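Local coordinates for formiminoglutamase (Trypanosoma cruzi, PDB 4MYK) that hydrolyses N-formimino-L-glutamate to L-glutamate and formamide as an arginase-like enzyme built to work with manganese ions, at the interface of chains A and B. Residues are numbered along the deposited sequence; one frame, centred on the assembly and turned at random. Chains: chain A/B, Formiminoglutamase.

Contact 1: the interface of chains A and B. Residues chain A 189, 251; chain B 17, 293, 297.
A:Gln189 lays its aliphatic stem and amide oxygen against the phenol hydroxyl of B:Tyr297, where two copies of this arginase-family enzyme meet. The tighter half of the patch gathers round that hydroxyl. B:Tyr297 OH is 3.6 Å from A:Gln189 CG, the methylene next to the amide. The amide oxygen comes equally near, with OE1 3.6 Å from B:Tyr297 OH, so the hydroxyl sits beside the outer part of the side chain. The amide and phenol planes stand 80° apart, which excludes a stack. A:Gln189 has CG anti to its carbonyl carbon (chi1 -74°) and runs on extended, carrying the amide across to B:Tyr297 and B:Arg293. The guanidinium comes up to the same oxygen beside the hydroxyl, with B:Arg293 NH2 3.7 Å from A:Gln189 OE1, its plane nearly at a right angle to the amide. Its positive charge could still favour the amide oxygen at this spacing. B:Arg293 bends at chi3 (60°), which turns the guanidinium end to the hydroxyl of B:Tyr297, one helical turn further on; the hydrogen bond from B:Arg293 NH2 to B:Tyr297 OH is weak, 3.3 Å long.

The margins are looser. On one side the backbone carbonyl of A:Pro251 looks toward the arginine, its O 4.1 Å from B:Arg293 NE. This proline follows A:Cys250, which pairs with A:Cys43 in a disulfide of the protein. On the other side B:Arg17 reaches out from a loop as an extended chain, and its terminal NH2 stops 4.1 Å from A:Gln189 CA, grazing the backbone rather than the amide.

Contact 2: the interface of chains A and B. Residues chain A 199, 207; chain B 72-73.
Against one face of the A:Trp207 indole lies B:Glu73, running past it in the opposite direction. Its backbone begins the cover: CA stands over the five-membered ring. CB comes next, above the six-membered ring and 3.9 Å from its centroid, a CH-pi contact displaced toward the rim. With CG anti to the backbone N (chi1 -174°) and the chain extended beyond, the side chain stays along the indole instead of turning off it. B:Glu73 CG then makes the tight contact of the patch, 3.3 Å from A:Trp207 CB, where the ring joins its stem. The carboxylate carbon follows, CD being 3.5 Å from A:Trp207 CB. At the tip the two oxygens part: OE1 lies 3.8 Å from CE3 of A:Trp207, while OE2 is 3.6 Å from CB of the same tryptophan. The carboxylate is only 6° from parallel with the indole.

B:Leu72 extends the cover toward the far rim, its CB 3.9 Å from A:Trp207 CZ2. From the other side of the indole plane, past the ring edge, A:Arg199 comes up more loosely, with NH1 4.4 Å from B:Leu72 CD2.

In the fold, A:Trp207 closes strand 204-207 just ahead of helix 208-214, and A:Arg199 sits near the end of helix 192-200. B:Leu72 and B:Glu73 belong to the short loop between strands 70-71 and 76-77.

Contact 1: the interface of chains A and B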
loop_
_atom_site.group_PDB
_atom_site.type_symbol
_atom_site.label_atom_id
_atom_site.label_comp_id
_atom_site.label_asym_id
_atom_site.label_seq_id
_atom_site.Cartn_x
_atom_site.Cartn_y
_atom_site.Cartn_z
ATOM N N GLN A 189 -11.890 8.339 -14.220
ATOM C CA GLN A 189 -12.251 7.140 -14.964
ATOM C C GLN A 189 -13.732 7.097 -15.292
ATOM O O GLN A 189 -14.255 6.024 -15.590
ATOM C CB GLN A 189 -11.967 5.894 -14.123
ATOM C CG GLN A 189 -10.522 5.518 -13.981
ATOM C CD GLN A 189 -10.369 4.035 -13.757
ATOM O OE1 GLN A 189 -9.614 3.365 -14.466
ATOM N NE2 GLN A 189 -11.110 3.502 -12.782
ATOM N N PRO A 251 -6.468 -2.818 -12.630
ATOM C CA PRO A 251 -5.845 -2.370 -11.376
ATOM C C PRO A 251 -6.007 -0.865 -11.100
ATOM O O PRO A 251 -5.799 -0.019 -11.991
ATOM C CB PRO A 251 -4.371 -2.751 -11.564
ATOM C CG PRO A 251 -4.408 -3.917 -12.518
ATOM C CD PRO A 251 -5.538 -3.614 -13.459
ATOM N N ARG B 17 -10.675 11.525 -23.389
ATOM C CA ARG B 17 -9.585 11.560 -22.418
ATOM C C ARG B 17 -8.416 12.448 -22.849
ATOM O O ARG B 17 -8.546 13.230 -23.773
ATOM C CB ARG B 17 -9.128 10.148 -22.066
ATOM C CG ARG B 17 -10.194 9.373 -21.306
ATOM C CD ARG B 17 -9.760 7.956 -20.998
ATOM N NE ARG B 17 -10.734 7.286 -20.139
ATOM C CZ ARG B 17 -10.484 6.185 -19.433
ATOM N NH1 ARG B 17 -9.282 5.619 -19.478
ATOM N NH2 ARG B 17 -11.438 5.650 -18.678
ATOM N N ARG B 293 0.966 4.190 -14.824
ATOM C CA ARG B 293 -0.388 4.715 -14.657
ATOM C C ARG B 293 -0.399 5.849 -13.641
ATOM O O ARG B 293 -1.012 6.884 -13.858
ATOM C CB ARG B 293 -1.375 3.612 -14.255
ATOM C CG ARG B 293 -1.571 2.538 -15.320
ATOM C CD ARG B 293 -2.707 1.583 -14.973
ATOM N NE ARG B 293 -3.987 2.279 -14.839
ATOM C CZ ARG B 293 -4.989 2.179 -15.707
ATOM N NH1 ARG B 293 -4.868 1.408 -16.778
ATOM N NH2 ARG B 293 -6.114 2.847 -15.504
ATOM N N TYR B 297 -1.447 9.728 -14.322
ATOM C CA TYR B 297 -2.509 10.291 -13.496
ATOM C C TYR B 297 -2.055 11.529 -12.733
ATOM O O TYR B 297 -2.830 12.449 -12.502
ATOM C CB TYR B 297 -3.064 9.242 -12.534
ATOM C CG TYR B 297 -4.126 8.355 -13.157
ATOM C CD1 TYR B 297 -5.207 8.910 -13.834
ATOM C CD2 TYR B 297 -4.057 6.971 -13.058
ATOM C CE1 TYR B 297 -6.178 8.110 -14.405
ATOM C CE2 TYR B 297 -5.029 6.164 -13.622
ATOM C CZ TYR B 297 -6.087 6.738 -14.297
ATOM O OH TYR B 297 -7.064 5.945 -14.859
#

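Contact 2: the interface of chains A and B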
loop_
_atom_site.group_PDB
_atom_site.type_symbol
_atom_site.label_atom_id
_atom_site.label_comp_id
_atom_site.label_asym_id
_atom_site.label_seq_id
_atom_site.Cartn_x
_atom_site.Cartn_y
_atom_site.Cartn_z
ATOM N N ARG A 199 -27.494 10.020 -13.410
ATOM C CA ARG A 199 -28.170 11.098 -12.715
ATOM C C ARG A 199 -29.492 11.436 -13.370
ATOM O O ARG A 199 -30.463 11.733 -12.678
ATOM C CB ARG A 199 -27.255 12.309 -12.575
ATOM C CG ARG A 199 -26.281 12.135 -11.411
ATOM C CD ARG A 199 -25.046 12.992 -11.557
ATOM N NE ARG A 199 -24.256 13.013 -10.331
ATOM C CZ ARG A 199 -23.122 13.696 -10.176
ATOM N NH1 ARG A 199 -22.631 14.417 -11.183
ATOM N NH2 ARG A 199 -22.476 13.654 -9.012
ATOM N N TRP A 207 -18.636 9.482 -5.089
ATOM C CA TRP A 207 -17.235 9.461 -5.515
ATOM C C TRP A 207 -16.329 8.985 -4.404
ATOM O O TRP A 207 -16.620 9.201 -3.231
ATOM C CB TRP A 207 -16.777 10.852 -5.960
ATOM C CG TRP A 207 -17.561 11.426 -7.092
ATOM C CD1 TRP A 207 -18.469 12.433 -7.024
ATOM C CD2 TRP A 207 -17.516 11.017 -8.471
ATOM N NE1 TRP A 207 -18.989 12.686 -8.270
ATOM C CE2 TRP A 207 -18.418 11.830 -9.175
ATOM C CE3 TRP A 207 -16.798 10.041 -9.177
ATOM C CZ2 TRP A 207 -18.624 11.701 -10.550
ATOM C CZ3 TRP A 207 -17.004 9.917 -10.546
ATOM C CH2 TRP A 207 -17.906 10.741 -11.214
ATOM N N LEU B 72 -15.916 14.999 -13.077
ATOM C CA LEU B 72 -17.072 15.480 -12.340
ATOM C C LEU B 72 -16.958 15.247 -10.859
ATOM O O LEU B 72 -17.821 15.660 -10.090
ATOM C CB LEU B 72 -18.344 14.855 -12.881
ATOM C CG LEU B 72 -18.830 15.653 -14.088
ATOM C CD1 LEU B 72 -19.360 14.723 -15.157
ATOM C CD2 LEU B 72 -19.859 16.706 -13.664
ATOM N N GLU B 73 -15.890 14.583 -10.454
ATOM C CA GLU B 73 -15.610 14.441 -9.038
ATOM C C GLU B 73 -14.924 15.696 -8.524
ATOM O O GLU B 73 -15.224 16.171 -7.435
ATOM C CB GLU B 73 -14.739 13.218 -8.783
ATOM C CG GLU B 73 -14.538 12.933 -7.320
ATOM C CD GLU B 73 -13.633 11.763 -7.099
ATOM O OE1 GLU B 73 -13.305 11.062 -8.079
ATOM O OE2 GLU B 73 -13.248 11.543 -5.943
#

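Contact 1 and contact 2 lie about 16 Å apart, centre to centre, along the same boundary between chains A and B, and share no residue. On chain A most of the residues lie between 187 and 207, with A:Pro251 joining from a distant loop; chain B draws on segments spread over most of its sequence, an N-terminal loop and helix 290-306 at contact 1, the loop after strand 70-71 at contact 2. Chain A and chain B offer different residues to the boundary, so it is not an exact two-fold, which would fit a ring of the three deposited copies; the coordinates alone do not prove that state in solution.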